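Local coordinates for protein mitochondrial enolase superfamily member 1 (Homo sapiens, PDB 4A35) that catalyses the magnesium-dependent dehydration of L-fuconate to 2-keto-3-deoxy-L-fuconate in the breakdown of L-fucose, at residues A[228-231]-A[232-236]; A[255-258]-A[259-262]; A[261-264]-A[265-269]. All coordinates share one frame; numbering follows the deposited sequence. Where two conformers were deposited one is given.

Contact 1. Residues A[228-231]-A[232-236]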
loop_
_atom_site.group_PDB
_atom_site.type_symbol
_atom_site.label_atom_id
_atom_site.label_comp_id
_atom_site.label_asym_id
_atom_site.label_seq_id
_atom_site.Cartn_x
_atom_site.Cartn_y
_atom_site.Cartn_z
ATOM N N LEU A 228 -6.248 2.155 -28.571
ATOM C CA LEU A 228 -7.660 2.352 -28.897
ATOM C C LEU A 228 -8.105 1.574 -30.129
ATOM O O LEU A 228 -9.168 0.965 -30.075
ATOM C CB LEU A 228 -7.951 3.859 -29.090
ATOM C CG LEU A 228 -9.390 4.252 -29.383
ATOM C CD1 LEU A 228 -10.348 3.739 -28.307
ATOM C CD2 LEU A 228 -9.489 5.748 -29.552
ATOM N N GLN A 229 -7.353 1.650 -31.241
ATOM C CA GLN A 229 -7.725 0.940 -32.486
ATOM C C GLN A 229 -7.796 -0.578 -32.237
ATOM O O GLN A 229 -8.748 -1.211 -32.685
ATOM C CB GLN A 229 -6.763 1.266 -33.638
ATOM C CG GLN A 229 -6.926 2.704 -34.209
ATOM C CD GLN A 229 -8.334 3.293 -34.131
ATOM O OE1 GLN A 229 -8.591 4.269 -33.395
ATOM N NE2 GLN A 229 -9.283 2.700 -34.863
ATOM N N ASP A 230 -6.832 -1.141 -31.462
ATOM C CA ASP A 230 -6.847 -2.571 -31.098
ATOM C C ASP A 230 -8.092 -2.882 -30.251
ATOM O O ASP A 230 -8.711 -3.940 -30.443
ATOM C CB ASP A 230 -5.550 -3.022 -30.374
ATOM C CG ASP A 230 -5.478 -4.551 -30.172
ATOM O OD1 ASP A 230 -5.382 -5.292 -31.193
ATOM O OD2 ASP A 230 -5.461 -5.006 -28.988
ATOM N N ASP A 231 -8.483 -1.944 -29.334
ATOM C CA ASP A 231 -9.678 -2.133 -28.512
ATOM C C ASP A 231 -10.922 -2.156 -29.390
ATOM O O ASP A 231 -11.781 -3.003 -29.205
ATOM C CB ASP A 231 -9.802 -1.046 -27.431
ATOM C CG ASP A 231 -8.746 -1.083 -26.347
ATOM O OD1 ASP A 231 -8.095 -2.155 -26.176
ATOM O OD2 ASP A 231 -8.575 -0.048 -25.646
ATOM N N MET A 232 -11.000 -1.264 -30.367
ATOM C CA MET A 232 -12.149 -1.263 -31.269
ATOM C C MET A 232 -12.187 -2.534 -32.118
ATOM O O MET A 232 -13.260 -3.144 -32.191
ATOM C CB MET A 232 -12.171 -0.022 -32.121
ATOM C CG MET A 232 -13.063 1.020 -31.493
ATOM S SD MET A 232 -12.710 2.537 -32.293
ATOM C CE MET A 232 -13.094 3.623 -31.042
ATOM N N ARG A 233 -11.022 -2.995 -32.640
ATOM C CA ARG A 233 -10.919 -4.247 -33.406
ATOM C C ARG A 233 -11.475 -5.448 -32.586
ATOM O O ARG A 233 -12.314 -6.191 -33.093
ATOM C CB ARG A 233 -9.443 -4.534 -33.826
ATOM C CG ARG A 233 -9.171 -5.998 -34.304
ATOM C CD ARG A 233 -7.697 -6.266 -34.579
ATOM N NE ARG A 233 -6.925 -6.592 -33.371
ATOM C CZ ARG A 233 -6.719 -7.822 -32.889
ATOM N NH1 ARG A 233 -7.261 -8.888 -33.493
ATOM N NH2 ARG A 233 -5.975 -8.000 -31.798
ATOM N N ARG A 234 -10.997 -5.634 -31.337
ATOM C CA ARG A 234 -11.382 -6.776 -30.517
ATOM C C ARG A 234 -12.817 -6.671 -29.960
ATOM O O ARG A 234 -13.498 -7.698 -29.865
ATOM C CB ARG A 234 -10.356 -7.040 -29.397
ATOM C CG ARG A 234 -8.978 -7.514 -29.937
ATOM C CD ARG A 234 -8.022 -7.845 -28.800
ATOM N NE ARG A 234 -7.706 -6.598 -28.135
ATOM C CZ ARG A 234 -8.089 -6.278 -26.906
ATOM N NH1 ARG A 234 -8.695 -7.182 -26.133
ATOM N NH2 ARG A 234 -7.855 -5.061 -26.429
ATOM N N CYS A 235 -13.271 -5.458 -29.569
ATOM C CA CYS A 235 -14.631 -5.269 -29.063
ATOM C C CYS A 235 -15.623 -5.522 -30.196
ATOM O O CYS A 235 -16.636 -6.165 -29.961
ATOM C CB CYS A 235 -14.807 -3.876 -28.460
ATOM S SG CYS A 235 -13.977 -3.669 -26.874
ATOM N N GLN A 236 -15.294 -5.093 -31.424
ATOM C CA GLN A 236 -16.144 -5.343 -32.614
ATOM C C GLN A 236 -16.321 -6.861 -32.845
ATOM O O GLN A 236 -17.452 -7.339 -32.989
ATOM C CB GLN A 236 -15.574 -4.683 -33.877
ATOM C CG GLN A 236 -16.556 -4.700 -35.071
ATOM C CD GLN A 236 -17.796 -3.890 -34.778
ATOM O OE1 GLN A 236 -17.735 -2.691 -34.558
ATOM N NE2 GLN A 236 -18.932 -4.535 -34.681
HETATM O O HOH W 1 -4.283 -7.286 -29.051
#

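Contact 2. Residues A[255-258]-A[259-262]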
loop_
_atom_site.group_PDB
_atom_site.type_symbol
_atom_site.label_atom_id
_atom_site.label_comp_id
_atom_site.label_asym_id
_atom_site.label_seq_id
_atom_site.Cartn_x
_atom_site.Cartn_y
_atom_site.Cartn_z
ATOM N N ARG A 255 -5.014 1.833 -16.566
ATOM C CA ARG A 255 -4.164 2.511 -17.521
ATOM C C ARG A 255 -4.280 4.026 -17.585
ATOM O O ARG A 255 -3.291 4.682 -17.926
ATOM C CB ARG A 255 -4.409 1.961 -18.962
ATOM C CG ARG A 255 -3.815 0.543 -19.083
ATOM C CD ARG A 255 -2.269 0.613 -19.124
ATOM N NE ARG A 255 -1.811 1.267 -20.352
ATOM C CZ ARG A 255 -0.540 1.369 -20.729
ATOM N NH1 ARG A 255 0.431 0.882 -19.960
ATOM N NH2 ARG A 255 -0.225 1.968 -21.878
ATOM N N TRP A 256 -5.478 4.561 -17.338
ATOM C CA TRP A 256 -5.740 5.947 -17.692
ATOM C C TRP A 256 -5.702 6.960 -16.584
ATOM O O TRP A 256 -5.891 6.614 -15.410
ATOM C CB TRP A 256 -7.152 6.014 -18.359
ATOM C CG TRP A 256 -7.375 5.058 -19.516
ATOM C CD1 TRP A 256 -6.545 4.845 -20.584
ATOM C CD2 TRP A 256 -8.554 4.255 -19.759
ATOM N NE1 TRP A 256 -7.113 3.920 -21.452
ATOM C CE2 TRP A 256 -8.376 3.605 -21.006
ATOM C CE3 TRP A 256 -9.761 4.047 -19.057
ATOM C CZ2 TRP A 256 -9.338 2.723 -21.537
ATOM C CZ3 TRP A 256 -10.759 3.274 -19.642
ATOM C CH2 TRP A 256 -10.528 2.580 -20.847
ATOM N N ASP A 257 -5.397 8.234 -16.967
ATOM C CA ASP A 257 -5.601 9.391 -16.117
ATOM C C ASP A 257 -7.115 9.688 -16.177
ATOM O O ASP A 257 -7.824 9.112 -17.019
ATOM C CB ASP A 257 -4.719 10.594 -16.536
ATOM C CG ASP A 257 -3.243 10.388 -16.176
ATOM O OD1 ASP A 257 -2.891 9.294 -15.650
ATOM O OD2 ASP A 257 -2.454 11.309 -16.400
ATOM N N VAL A 258 -7.618 10.565 -15.306
ATOM C CA VAL A 258 -9.062 10.748 -15.180
ATOM C C VAL A 258 -9.699 11.303 -16.498
ATOM O O VAL A 258 -10.609 10.654 -17.024
ATOM C CB VAL A 258 -9.389 11.595 -13.916
ATOM C CG1 VAL A 258 -10.839 12.104 -13.917
ATOM C CG2 VAL A 258 -9.091 10.786 -12.643
ATOM N N PRO A 259 -9.258 12.461 -17.061
ATOM C CA PRO A 259 -9.893 12.941 -18.305
ATOM C C PRO A 259 -9.713 11.933 -19.450
ATOM O O PRO A 259 -10.660 11.700 -20.211
ATOM C CB PRO A 259 -9.158 14.271 -18.579
ATOM C CG PRO A 259 -8.666 14.696 -17.223
ATOM C CD PRO A 259 -8.234 13.422 -16.592
ATOM N N GLU A 260 -8.523 11.309 -19.538
ATOM C CA GLU A 260 -8.225 10.295 -20.559
ATOM C C GLU A 260 -9.207 9.115 -20.494
ATOM O O GLU A 260 -9.657 8.662 -21.552
ATOM C CB GLU A 260 -6.791 9.790 -20.379
ATOM C CG GLU A 260 -6.394 8.657 -21.303
ATOM C CD GLU A 260 -5.024 8.091 -20.998
ATOM O OE1 GLU A 260 -4.542 8.236 -19.842
ATOM O OE2 GLU A 260 -4.425 7.511 -21.934
ATOM N N ALA A 261 -9.551 8.642 -19.278
ATOM C CA ALA A 261 -10.502 7.520 -19.127
ATOM C C ALA A 261 -11.869 7.893 -19.718
ATOM O O ALA A 261 -12.495 7.088 -20.404
ATOM C CB ALA A 261 -10.675 7.155 -17.672
ATOM N N VAL A 262 -12.323 9.138 -19.476
ATOM C CA VAL A 262 -13.613 9.569 -20.003
ATOM C C VAL A 262 -13.572 9.632 -21.513
ATOM O O VAL A 262 -14.503 9.176 -22.176
ATOM C CB VAL A 262 -14.060 10.928 -19.381
ATOM C CG1 VAL A 262 -15.343 11.462 -20.046
ATOM C CG2 VAL A 262 -14.243 10.773 -17.869
HETATM O O HOH W 2 -2.861 5.644 -21.180
#

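Contact 3. Residues A[261-264]-A[265-269]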
loop_
_atom_site.group_PDB
_atom_site.type_symbol
_atom_site.label_atom_id
_atom_site.label_comp_id
_atom_site.label_asym_id
_atom_site.label_seq_id
_atom_site.Cartn_x
_atom_site.Cartn_y
_atom_site.Cartn_z
ATOM N N ALA A 261 -9.551 8.642 -19.278
ATOM C CA ALA A 261 -10.502 7.520 -19.127
ATOM C C ALA A 261 -11.869 7.893 -19.718
ATOM O O ALA A 261 -12.495 7.088 -20.404
ATOM C CB ALA A 261 -10.675 7.155 -17.672
ATOM N N VAL A 262 -12.323 9.138 -19.476
ATOM C CA VAL A 262 -13.613 9.569 -20.003
ATOM C C VAL A 262 -13.572 9.632 -21.513
ATOM O O VAL A 262 -14.503 9.176 -22.176
ATOM C CB VAL A 262 -14.060 10.928 -19.381
ATOM C CG1 VAL A 262 -15.343 11.462 -20.046
ATOM C CG2 VAL A 262 -14.243 10.773 -17.869
ATOM N N GLU A 263 -12.483 10.163 -22.073
ATOM C CA GLU A 263 -12.388 10.296 -23.527
ATOM C C GLU A 263 -12.347 8.918 -24.255
ATOM O O GLU A 263 -13.052 8.695 -25.256
ATOM C CB GLU A 263 -11.141 11.138 -23.877
ATOM C CG GLU A 263 -10.914 11.334 -25.378
ATOM C CD GLU A 263 -12.044 11.939 -26.198
ATOM O OE1 GLU A 263 -12.905 12.645 -25.622
ATOM O OE2 GLU A 263 -12.049 11.725 -27.432
ATOM N N TRP A 264 -11.507 8.040 -23.767
ATOM C CA TRP A 264 -11.344 6.693 -24.318
ATOM C C TRP A 264 -12.684 5.920 -24.260
ATOM O O TRP A 264 -13.125 5.338 -25.263
ATOM C CB TRP A 264 -10.242 5.977 -23.529
ATOM C CG TRP A 264 -9.637 4.816 -24.245
ATOM C CD1 TRP A 264 -10.256 3.631 -24.562
ATOM C CD2 TRP A 264 -8.238 4.611 -24.479
ATOM N NE1 TRP A 264 -9.337 2.730 -25.028
ATOM C CE2 TRP A 264 -8.088 3.303 -24.998
ATOM C CE3 TRP A 264 -7.096 5.432 -24.362
ATOM C CZ2 TRP A 264 -6.835 2.775 -25.357
ATOM C CZ3 TRP A 264 -5.860 4.918 -24.769
ATOM C CH2 TRP A 264 -5.742 3.597 -25.235
ATOM N N MET A 265 -13.377 6.013 -23.120
ATOM C CA MET A 265 -14.660 5.318 -22.923
ATOM C C MET A 265 -15.773 5.903 -23.787
ATOM O O MET A 265 -16.683 5.153 -24.187
ATOM C CB MET A 265 -15.063 5.268 -21.449
ATOM C CG MET A 265 -14.229 4.259 -20.646
ATOM S SD MET A 265 -14.180 2.593 -21.402
ATOM C CE MET A 265 -15.996 2.247 -21.503
ATOM N N SER A 266 -15.693 7.216 -24.120
ATOM C CA SER A 266 -16.683 7.843 -25.008
ATOM C C SER A 266 -16.614 7.192 -26.402
ATOM O O SER A 266 -17.632 7.096 -27.094
ATOM C CB SER A 266 -16.447 9.350 -25.124
ATOM O OG SER A 266 -15.369 9.628 -25.999
ATOM N N LYS A 267 -15.404 6.706 -26.798
ATOM C CA LYS A 267 -15.170 6.070 -28.104
ATOM C C LYS A 267 -15.563 4.565 -28.089
ATOM O O LYS A 267 -15.896 3.994 -29.146
ATOM C CB LYS A 267 -13.703 6.254 -28.505
ATOM C CG LYS A 267 -13.444 7.710 -28.899
ATOM C CD LYS A 267 -11.990 8.034 -28.870
ATOM C CE LYS A 267 -11.674 9.387 -29.449
ATOM N NZ LYS A 267 -10.244 9.744 -29.219
ATOM N N LEU A 268 -15.477 3.918 -26.905
ATOM C CA LEU A 268 -15.842 2.481 -26.762
ATOM C C LEU A 268 -17.317 2.283 -26.346
ATOM O O LEU A 268 -17.801 1.144 -26.300
ATOM C CB LEU A 268 -14.923 1.778 -25.728
ATOM C CG LEU A 268 -13.464 1.639 -26.141
ATOM C CD1 LEU A 268 -12.634 0.999 -25.044
ATOM C CD2 LEU A 268 -13.312 0.972 -27.557
ATOM N N ALA A 269 -18.036 3.393 -26.019
ATOM C CA ALA A 269 -19.409 3.289 -25.564
ATOM C C ALA A 269 -20.341 2.650 -26.606
ATOM O O ALA A 269 -21.332 2.015 -26.210
ATOM C CB ALA A 269 -19.939 4.666 -25.161
#

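Contact 1. Residues A[228-231]-A[232-236]
D230 and R233, three residues apart on one helix, are held by a side-on salt bridge in which two arginine nitrogens converge on a single carboxylate oxygen: NE of R233 lies 3.0 Å from OD1 of D230, and NH2 of R233 lies 2.8 Å from the same OD1. That oxygen sits in the guanidinium plane. The carboxylate is turned, though, meeting NH2 on the syn side of OD1 and NE from above its own plane. The other oxygen is spent on the next arginine, with OD2 of D230 2.9 Å from NE of R234, a donor standing well above the carboxylate. A chi1 of -172° puts CG of D230 anti to the backbone N, where its two oxygens can serve two arginines at once. A second acid joins in: OD1 of D231 forms a salt bridge with NH2 of R234 at 2.9 Å, the two flat groups 73° apart. Water 1 donates to OD2 of D230, and CG of R234 lies over one face of the R233 guanidinium.

These four charged residues form a network on helix 228-242, the helix of the beta-alpha-beta unit that follows strand 219-223 in the barrel of the enolase superfamily. R234 NH2 also bonds to O of K223, by similarity the proton donor/acceptor, so the network reaches the backbone of a probable catalytic residue. D231 OD2 accepts from N of G225, and R233 NH1 pairs with D202.

Beneath the charges run the usual helical bonds, such as R233 N to Q229 O at 2.9 Å and C235 N to D231 O at 2.9 Å.

The apolar contribution is small and comes from another side of the helix, where CD1 of L228 meets CE of M232 at 3.9 Å, at the end of an extended methionine chain.

Contact 2. Residues A[255-258]-A[259-262]
W256 meets the first turn of helix 258-268 obliquely, with CE3 of W256 3.5 Å from CB of A261 and CD1 of W256 3.6 Å from CD of E260. The glutamate chain, CG anti to the backbone N and extended beyond it, crosses the tryptophan at about a right angle and brings its carboxylate back to the loop. There OE1 of E260 accepts the backbone N of D257 at 3.0 Å, in a nearly straight bond (165°) that meets the oxygen on its anti side.

D257 is the N-cap residue and E260 the third residue after it, so this is the glutamate half of a capping box. The reciprocal half is absent: the D257 carboxylate instead bonds T157 and the backbone N of Y155 of the second subunit. The first helical turn closes with A261 N to D257 O at 2.9 Å.

With an alanine in place of E260, the amide of D257 would probably lose its acceptor and the CD1 side of W256 some of its cover.

Water 2 donates to OE2 of E260, so both carboxylate oxygens accept bonds; these donors and the helix N-terminus would favour the anion, though the nearby D257 carboxylate would oppose it.

Contact 3. Residues A[261-264]-A[265-269]
The carbonyl oxygen of W264 is gripped by two amides. L268 N reaches O of W264 at 3.2 Å in the carbonyl plane, while K267 N lies 3.1 Å from the same O but 60° above that plane, away from the lone pairs. The K267 bond spans i to i+3, as in a 3-10 turn, beside the i to i+4 bond of L268. K267 N makes only a weak bond back to O of E263, whereas two residues earlier M265 N still bonds O of A261 at 3.1 Å.

On the exposed side, E263 and K267 form a salt bridge one turn apart. The bend of the glutamate at chi2 swings its carboxylate over to the end of the extended lysine, and the two chains cross obliquely. OE2 of E263 is 3.2 Å from NZ and 3.1 Å from CE of K267, which means that the carboxylate lies along the last bond of the lysine.

W264 and L268 run side by side and point the same way. The methyl CD1 of L268 comes at the edge of the indole, in its plane, 3.6 Å from CD1 of W264. With CG anti to the backbone N (chi1 -160°), the indole carries its CD1-NE1 edge toward helix 228-242, where NE1 bonds OD2 of D231, a bond that is likely to fix the ring's rotation.

W264 also meets the ring of W256 at about 40°, and M265, doubly bent, packs on W256 and L295. Helix 258-268 is thus wedged between helices 228-242 and 285-295: W264, K267 and L268 face L228 and M232 of the former, A261 and V262 face the latter, and M265 and L268 rest on M250 of strand 247-251.

In the fold
The three contacts follow one another along the chain in two successive beta-alpha units of the barrel domain. Contact 1 sits on helix 228-242; the chain then passes through strand 247-251 into contact 2, at the start of helix 258-268, and contact 3 continues that helix, sharing A261 and V262 with contact 2. Contacts 2 and 3 touch, their centres about 9 Å apart, as do contacts 1 and 3 at about 12 Å; the centres of contacts 1 and 2 lie about 17 Å apart, and those two do not touch. Contact 3 therefore bridges the other two, linking the helix beside the probable catalytic lysine K223 to a helix start that meets the second subunit.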